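Side-chain contact in phosphoinositide 3-kinase adapter protein 1 (Homo sapiens, PDB 5FOR), which links B-cell receptor and Toll-like receptor signalling to phosphoinositide 3-kinase, here represented by its TIR domain: residues A[18-21]-A[22-25]. Residues are numbered along the deposited sequence; the frame is centred on the assembly and turned at random.
Sequences EEWC and QYLQ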
loop_
_atom_site.group_PDB
_atom_site.type_symbol
_atom_site.label_atom_id
_atom_site.label_comp_id
_atom_site.label_asym_id
_atom_site.label_seq_id
_atom_site.Cartn_x
_atom_site.Cartn_y
_atom_site.Cartn_z
ATOM N N GLU A 18 -11.099 4.631 0.948
ATOM C CA GLU A 18 -11.436 4.345 2.344
ATOM C C GLU A 18 -12.076 2.967 2.608
ATOM O O GLU A 18 -11.697 2.259 3.534
ATOM C CB GLU A 18 -12.386 5.439 2.842
ATOM C CG GLU A 18 -12.807 5.299 4.278
ATOM C CD GLU A 18 -11.662 5.568 5.207
ATOM O OE1 GLU A 18 -11.051 6.647 5.060
ATOM O OE2 GLU A 18 -11.363 4.712 6.070
ATOM N N GLU A 19 -13.081 2.614 1.819
ATOM C CA GLU A 19 -13.783 1.358 2.009
ATOM C C GLU A 19 -12.945 0.151 1.593
ATOM O O GLU A 19 -13.050 -0.907 2.222
ATOM C CB GLU A 19 -15.118 1.393 1.259
ATOM C CG GLU A 19 -15.873 2.685 1.555
ATOM C CD GLU A 19 -17.190 2.813 0.819
ATOM O OE1 GLU A 19 -17.979 1.844 0.855
ATOM O OE2 GLU A 19 -17.446 3.899 0.237
ATOM N N TRP A 20 -12.108 0.293 0.562
ATOM C CA TRP A 20 -11.191 -0.788 0.212
ATOM C C TRP A 20 -10.255 -1.054 1.375
ATOM O O TRP A 20 -9.838 -2.175 1.610
ATOM C CB TRP A 20 -10.376 -0.471 -1.045
ATOM C CG TRP A 20 -11.071 -1.009 -2.218
ATOM C CD1 TRP A 20 -11.771 -0.303 -3.160
ATOM C CD2 TRP A 20 -11.220 -2.391 -2.554
ATOM N NE1 TRP A 20 -12.327 -1.165 -4.077
ATOM C CE2 TRP A 20 -12.004 -2.451 -3.734
ATOM C CE3 TRP A 20 -10.760 -3.582 -1.982
ATOM C CZ2 TRP A 20 -12.347 -3.654 -4.343
ATOM C CZ3 TRP A 20 -11.096 -4.778 -2.593
ATOM C CH2 TRP A 20 -11.879 -4.805 -3.769
ATOM N N CYS A 21 -9.912 0.008 2.082
ATOM C CA CYS A 21 -8.991 -0.107 3.169
ATOM C C CYS A 21 -9.687 -0.837 4.338
ATOM O O CYS A 21 -9.066 -1.668 4.984
ATOM C CB CYS A 21 -8.451 1.271 3.591
ATOM S SG CYS A 21 -7.446 1.161 5.091
ATOM N N GLN A 22 -10.975 -0.584 4.575
ATOM C CA GLN A 22 -11.574 -1.157 5.772
ATOM C C GLN A 22 -11.822 -2.617 5.387
ATOM O O GLN A 22 -11.706 -3.511 6.216
ATOM C CB GLN A 22 -12.905 -0.555 6.231
ATOM C CG GLN A 22 -13.517 0.579 5.515
ATOM C CD GLN A 22 -14.370 1.465 6.411
ATOM O OE1 GLN A 22 -15.347 2.112 5.936
ATOM N NE2 GLN A 22 -13.784 1.790 7.582
ATOM N N TYR A 23 -12.164 -2.849 4.113
ATOM C CA TYR A 23 -12.372 -4.211 3.616
ATOM C C TYR A 23 -11.163 -5.101 3.877
ATOM O O TYR A 23 -11.321 -6.218 4.368
ATOM C CB TYR A 23 -12.691 -4.255 2.112
ATOM C CG TYR A 23 -12.701 -5.693 1.597
ATOM C CD1 TYR A 23 -13.683 -6.582 2.002
ATOM C CD2 TYR A 23 -11.699 -6.179 0.760
ATOM C CE1 TYR A 23 -13.687 -7.916 1.583
ATOM C CE2 TYR A 23 -11.701 -7.520 0.334
ATOM C CZ TYR A 23 -12.700 -8.382 0.753
ATOM O OH TYR A 23 -12.732 -9.712 0.351
ATOM N N LEU A 24 -9.965 -4.620 3.534
ATOM C CA LEU A 24 -8.753 -5.445 3.679
ATOM C C LEU A 24 -8.353 -5.644 5.118
ATOM O O LEU A 24 -7.845 -6.691 5.458
ATOM C CB LEU A 24 -7.561 -4.870 2.918
ATOM C CG LEU A 24 -7.794 -4.757 1.414
ATOM C CD1 LEU A 24 -6.726 -3.855 0.795
ATOM C CD2 LEU A 24 -7.872 -6.131 0.743
ATOM N N GLN A 25 -8.571 -4.628 5.945
ATOM C CA GLN A 25 -8.342 -4.749 7.369
ATOM C C GLN A 25 -9.132 -5.935 7.906
ATOM O O GLN A 25 -8.552 -6.827 8.510
ATOM C CB GLN A 25 -8.766 -3.490 8.110
ATOM C CG GLN A 25 -7.723 -2.445 8.316
ATOM C CD GLN A 25 -8.321 -1.194 8.947
ATOM O OE1 GLN A 25 -9.142 -0.498 8.327
ATOM N NE2 GLN A 25 -7.935 -0.913 10.190
#
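Y23, L24 and Q25 each send their backbone N-H back one turn, to the carbonyls of E19, W20 and C21, at N to O distances of 2.9, 3.1 and 3.2 Å respectively, while the N-H of Q22 is shared weakly between the carbonyls of E18 and E19. On this frame W20 and Y23 run next to each other in the same direction away from the helix. The benzo part of the indole does the touching: CZ3 of W20 comes to 3.7 Å from CD2 of Y23. The ring planes are perpendicular with centroids 5.7 Å apart, an oblique pairing. The helix backbone sets CB of Y23 near the carbonyl oxygens of E19 and W20, and from there CG, anti to the backbone N (chi1 172°), directs the ring alongside the indole. Both rings also meet Y130 of helix 127-134, and W20 reaches L67 of the central sheet.

On another side of the same turn, E18 and Q22 are more loosely related. Its chain bent at chi2 (70°), E18 brings OE2 to 4.1 Å from NE2 of Q22, with carboxylate and amide planes steeply inclined at 76°; the stronger partner of this carboxylate is R43, which forms a salt bridge with OE1. The first torsion of Q22 is modelled nearly eclipsed, which brings its CG close to the carbonyl O of E18, a doubtful detail for an exposed side chain. The C21 side chain packs on I11, Y13 and L67, its SG lying 4.0 Å from OE1 of Q25, and L24 packs on I11 and L67 too. This is the amphipathic first helix of a TIR domain, following strand 9-13 in the flavodoxin-like alpha/beta fold: C21 and L24 face the parallel sheet, and the W20-Y23 pair reaches across to helix 127-134.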